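Local coordinates for protein monomethylamine methyltransferase MtmB1 (Methanosarcina barkeri, PDB 1NTH) that catalyses transfer of the methyl group of monomethylamine to the corrinoid cofactor of its partner protein MtmC, a step in methanogenesis from methylamine, at residues G270-H282 / E310-I322. Sequence-based numbering, arbitrary orientation.
Sequences GIEETTIVDVATH and ETLMIAGWACATI
I314 fits as a knob into the hole formed by I271, T274, T275 and D278, and its branches can be assigned one by one. I314 CD1 ends against T274 CG2 at 3.7 Å; CG2 is turned to D278 OD2; CG1 runs beside T275 OG1. At T275 the hydroxyl is placed anti to its own carbonyl carbon (chi1 -52°), which directs T275 OG1 back to I271 O, a hydrogen bond of 2.7 Å made from above the carbonyl plane. That oxygen also accepts from T275 N, and T275 OG1 meanwhile rests 3.5 Å from I314 CA. T275 CG2 points the other way along the interface, 3.9 Å from W317 CB. A glycine in place of T275 would probably open a gap beside I314 and W317 and leave I271 O with one donor fewer. At one end I271 crosses E310 at about a right angle, I271 CD1 lying 3.8 Å from E310 CG. Further along, A318 CB sits 3.3 Å from D278 OD2, while I322 CD1 reaches H282 CB and its CG1 lies obliquely to the imidazole. The ring's rotation is fixed at two points: H282 ND1 donates to D278 O at 2.8 Å, nearly in the ring plane, and NE2 is hydrogen-bonded to R361. The helix axes approach to 9.1 Å at a crossing angle of -43°. Helices 271-288 and 309-325 flank strand 293-300 of the parallel sheet, as successive outer helices of a TIM barrel do, and I314 and D278 both also touch P298 of that strand. No hydrogen bond spans the two segments; the T275 and T321 hydroxyls are spent on carbonyls of their own helices, and that of T274 on G270 O at the N-cap, so the helices are probably held together by shape and van der Waals contact, in part between polar oxygens and aliphatic carbons.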
loop_
_atom_site.group_PDB
_atom_site.type_symbol
_atom_site.label_atom_id
_atom_site.label_comp_id
_atom_site.label_asym_id
_atom_site.label_seq_id
_atom_site.Cartn_x
_atom_site.Cartn_y
_atom_site.Cartn_z
ATOM N N GLY A 270 -30.836 41.662 -5.819
ATOM C CA GLY A 270 -31.847 40.711 -6.250
ATOM C C GLY A 270 -31.410 39.480 -7.026
ATOM O O GLY A 270 -30.249 39.070 -6.971
ATOM N N ILE A 271 -32.359 38.903 -7.760
ATOM C CA ILE A 271 -32.127 37.691 -8.541
ATOM C C ILE A 271 -30.987 37.777 -9.551
ATOM O O ILE A 271 -30.000 37.050 -9.435
ATOM C CB ILE A 271 -33.414 37.254 -9.285
ATOM C CG1 ILE A 271 -34.519 36.943 -8.271
ATOM C CG2 ILE A 271 -33.125 36.032 -10.154
ATOM C CD1 ILE A 271 -35.839 36.532 -8.899
ATOM N N GLU A 272 -31.106 38.653 -10.544
ATOM C CA GLU A 272 -30.050 38.760 -11.543
ATOM C C GLU A 272 -28.714 39.168 -10.925
ATOM O O GLU A 272 -27.661 38.656 -11.312
ATOM C CB GLU A 272 -30.432 39.756 -12.646
ATOM C CG GLU A 272 -31.514 39.272 -13.611
ATOM C CD GLU A 272 -32.920 39.400 -13.058
ATOM O OE1 GLU A 272 -33.087 39.987 -11.967
ATOM O OE2 GLU A 272 -33.864 38.922 -13.726
ATOM N N GLU A 273 -28.755 40.087 -9.965
ATOM C CA GLU A 273 -27.535 40.547 -9.311
ATOM C C GLU A 273 -26.827 39.412 -8.576
ATOM O O GLU A 273 -25.608 39.264 -8.668
ATOM C CB GLU A 273 -27.841 41.667 -8.311
ATOM C CG GLU A 273 -28.359 42.962 -8.924
ATOM C CD GLU A 273 -29.867 42.976 -9.118
ATOM O OE1 GLU A 273 -30.413 44.071 -9.369
ATOM O OE2 GLU A 273 -30.510 41.908 -9.024
ATOM N N THR A 274 -27.597 38.620 -7.840
ATOM C CA THR A 274 -27.032 37.511 -7.084
ATOM C C THR A 274 -26.506 36.428 -8.027
ATOM O O THR A 274 -25.542 35.734 -7.704
ATOM C CB THR A 274 -28.076 36.906 -6.120
ATOM O OG1 THR A 274 -28.559 37.929 -5.237
ATOM C CG2 THR A 274 -27.449 35.799 -5.273
ATOM N N THR A 275 -27.130 36.294 -9.194
ATOM C CA THR A 275 -26.697 35.293 -10.163
ATOM C C THR A 275 -25.364 35.710 -10.784
ATOM O O THR A 275 -24.513 34.870 -11.075
ATOM C CB THR A 275 -27.763 35.087 -11.260
ATOM O OG1 THR A 275 -29.032 34.827 -10.639
ATOM C CG2 THR A 275 -27.397 33.891 -12.144
ATOM N N ILE A 276 -25.181 37.013 -10.986
ATOM C CA ILE A 276 -23.929 37.521 -11.529
ATOM C C ILE A 276 -22.818 37.139 -10.549
ATOM O O ILE A 276 -21.752 36.672 -10.949
ATOM C CB ILE A 276 -23.968 39.062 -11.682
ATOM C CG1 ILE A 276 -24.920 39.440 -12.817
ATOM C CG2 ILE A 276 -22.567 39.607 -11.950
ATOM C CD1 ILE A 276 -25.120 40.943 -12.975
ATOM N N VAL A 277 -23.081 37.331 -9.260
ATOM C CA VAL A 277 -22.111 36.987 -8.225
ATOM C C VAL A 277 -21.864 35.479 -8.238
ATOM O O VAL A 277 -20.723 35.030 -8.115
ATOM C CB VAL A 277 -22.619 37.402 -6.820
ATOM C CG1 VAL A 277 -21.779 36.740 -5.733
ATOM C CG2 VAL A 277 -22.549 38.911 -6.678
ATOM N N ASP A 278 -22.938 34.709 -8.393
ATOM C CA ASP A 278 -22.839 33.251 -8.413
ATOM C C ASP A 278 -21.918 32.788 -9.544
ATOM O O ASP A 278 -21.053 31.935 -9.336
ATOM C CB ASP A 278 -24.227 32.632 -8.581
ATOM C CG ASP A 278 -24.263 31.167 -8.192
ATOM O OD1 ASP A 278 -23.187 30.599 -7.907
ATOM O OD2 ASP A 278 -25.368 30.587 -8.172
ATOM N N VAL A 279 -22.101 33.342 -10.740
ATOM C CA VAL A 279 -21.246 32.971 -11.865
ATOM C C VAL A 279 -19.806 33.353 -11.532
ATOM O O VAL A 279 -18.872 32.586 -11.777
ATOM C CB VAL A 279 -21.697 33.677 -13.173
ATOM C CG1 VAL A 279 -20.650 33.488 -14.271
ATOM C CG2 VAL A 279 -23.040 33.108 -13.620
ATOM N N ALA A 280 -19.626 34.534 -10.949
ATOM C CA ALA A 280 -18.297 34.995 -10.581
ATOM C C ALA A 280 -17.619 34.066 -9.574
ATOM O O ALA A 280 -16.412 33.842 -9.660
ATOM C CB ALA A 280 -18.371 36.415 -10.010
ATOM N N THR A 281 -18.381 33.530 -8.622
ATOM C CA THR A 281 -17.781 32.647 -7.626
ATOM C C THR A 281 -17.522 31.240 -8.164
ATOM O O THR A 281 -16.648 30.542 -7.648
ATOM C CB THR A 281 -18.612 32.606 -6.308
ATOM O OG1 THR A 281 -19.935 32.125 -6.557
ATOM C CG2 THR A 281 -18.696 34.005 -5.710
ATOM N N HIS A 282 -18.264 30.830 -9.193
ATOM C CA HIS A 282 -18.028 29.524 -9.817
ATOM C C HIS A 282 -16.658 29.635 -10.488
ATOM O O HIS A 282 -15.838 28.719 -10.429
ATOM C CB HIS A 282 -19.076 29.208 -10.895
ATOM C CG HIS A 282 -20.292 28.497 -10.385
ATOM N ND1 HIS A 282 -21.234 29.105 -9.582
ATOM C CD2 HIS A 282 -20.731 27.230 -10.586
ATOM C CE1 HIS A 282 -22.200 28.244 -9.313
ATOM N NE2 HIS A 282 -21.919 27.099 -9.910
ATOM N N GLU A 310 -36.815 32.332 -5.922
ATOM C CA GLU A 310 -35.659 33.136 -6.290
ATOM C C GLU A 310 -34.338 32.373 -6.306
ATOM O O GLU A 310 -33.568 32.491 -7.258
ATOM C CB GLU A 310 -35.533 34.348 -5.362
ATOM C CG GLU A 310 -36.732 35.286 -5.420
ATOM C CD GLU A 310 -37.781 34.987 -4.364
ATOM O OE1 GLU A 310 -37.788 33.869 -3.803
ATOM O OE2 GLU A 310 -38.615 35.880 -4.099
ATOM N N THR A 311 -34.077 31.595 -5.260
ATOM C CA THR A 311 -32.829 30.841 -5.177
ATOM C C THR A 311 -32.750 29.726 -6.222
ATOM O O THR A 311 -31.664 29.397 -6.703
ATOM C CB THR A 311 -32.616 30.258 -3.758
ATOM O OG1 THR A 311 -33.741 29.460 -3.383
ATOM C CG2 THR A 311 -32.441 31.386 -2.745
ATOM N N LEU A 312 -33.891 29.142 -6.576
ATOM C CA LEU A 312 -33.897 28.100 -7.596
ATOM C C LEU A 312 -33.560 28.737 -8.946
ATOM O O LEU A 312 -32.820 28.164 -9.746
ATOM C CB LEU A 312 -35.262 27.403 -7.654
ATOM C CG LEU A 312 -35.603 26.512 -6.452
ATOM C CD1 LEU A 312 -37.027 25.990 -6.580
ATOM C CD2 LEU A 312 -34.613 25.343 -6.372
ATOM N N MET A 313 -34.092 29.933 -9.195
ATOM C CA MET A 313 -33.810 30.636 -10.445
ATOM C C MET A 313 -32.332 31.007 -10.527
ATOM O O MET A 313 -31.712 30.896 -11.584
ATOM C CB MET A 313 -34.668 31.901 -10.551
ATOM C CG MET A 313 -36.142 31.620 -10.781
ATOM S SD MET A 313 -37.136 33.126 -10.695
ATOM C CE MET A 313 -36.622 33.962 -12.187
ATOM N N ILE A 314 -31.771 31.451 -9.406
ATOM C CA ILE A 314 -30.361 31.821 -9.364
ATOM C C ILE A 314 -29.495 30.605 -9.693
ATOM O O ILE A 314 -28.598 30.684 -10.534
ATOM C CB ILE A 314 -29.978 32.371 -7.970
ATOM C CG1 ILE A 314 -30.705 33.701 -7.734
ATOM C CG2 ILE A 314 -28.463 32.558 -7.865
ATOM C CD1 ILE A 314 -30.655 34.186 -6.300
ATOM N N ALA A 315 -29.774 29.482 -9.042
ATOM C CA ALA A 315 -29.003 28.263 -9.276
ATOM C C ALA A 315 -29.174 27.749 -10.707
ATOM O O ALA A 315 -28.198 27.363 -11.358
ATOM C CB ALA A 315 -29.419 27.183 -8.282
ATOM N N GLY A 316 -30.412 27.743 -11.192
ATOM C CA GLY A 316 -30.678 27.265 -12.539
ATOM C C GLY A 316 -29.956 28.056 -13.612
ATOM O O GLY A 316 -29.354 27.479 -14.519
ATOM N N TRP A 317 -30.010 29.381 -13.517
ATOM C CA TRP A 317 -29.342 30.226 -14.497
ATOM C C TRP A 317 -27.825 30.149 -14.383
ATOM O O TRP A 317 -27.127 30.093 -15.394
ATOM C CB TRP A 317 -29.795 31.686 -14.358
ATOM C CG TRP A 317 -31.096 31.967 -15.046
ATOM C CD1 TRP A 317 -32.349 31.640 -14.610
ATOM C CD2 TRP A 317 -31.266 32.599 -16.319
ATOM N NE1 TRP A 317 -33.290 32.031 -15.535
ATOM C CE2 TRP A 317 -32.652 32.622 -16.594
ATOM C CE3 TRP A 317 -30.379 33.150 -17.257
ATOM C CZ2 TRP A 317 -33.175 33.178 -17.770
ATOM C CZ3 TRP A 317 -30.899 33.703 -18.428
ATOM C CH2 TRP A 317 -32.285 33.712 -18.671
ATOM N N ALA A 318 -27.311 30.146 -13.159
ATOM C CA ALA A 318 -25.866 30.079 -12.970
ATOM C C ALA A 318 -25.302 28.777 -13.543
ATOM O O ALA A 318 -24.320 28.791 -14.288
ATOM C CB ALA A 318 -25.523 30.197 -11.487
ATOM N N CYS A 319 -25.930 27.657 -13.206
ATOM C CA CYS A 319 -25.456 26.364 -13.687
ATOM C C CYS A 319 -25.630 26.175 -15.189
ATOM O O CYS A 319 -24.730 25.671 -15.862
ATOM C CB CYS A 319 -26.159 25.224 -12.951
ATOM S SG CYS A 319 -25.464 23.599 -13.365
ATOM N N ALA A 320 -26.782 26.569 -15.725
ATOM C CA ALA A 320 -27.009 26.421 -17.157
ATOM C C ALA A 320 -25.960 27.218 -17.917
ATOM O O ALA A 320 -25.432 26.770 -18.934
ATOM C CB ALA A 320 -28.407 26.905 -17.531
ATOM N N THR A 321 -25.656 28.409 -17.411
ATOM C CA THR A 321 -24.677 29.279 -18.041
ATOM C C THR A 321 -23.264 28.721 -17.902
ATOM O O THR A 321 -22.498 28.705 -18.865
ATOM C CB THR A 321 -24.757 30.689 -17.434
ATOM O OG1 THR A 321 -26.077 31.205 -17.647
ATOM C CG2 THR A 321 -23.745 31.620 -18.085
ATOM N N ILE A 322 -22.919 28.261 -16.705
ATOM C CA ILE A 322 -21.599 27.686 -16.480
ATOM C C ILE A 322 -21.441 26.423 -17.335
ATOM O O ILE A 322 -20.366 26.163 -17.880
ATOM C CB ILE A 322 -21.400 27.353 -14.979
ATOM C CG1 ILE A 322 -21.168 28.648 -14.191
ATOM C CG2 ILE A 322 -20.231 26.380 -14.795
ATOM C CD1 ILE A 322 -19.911 29.405 -14.585
#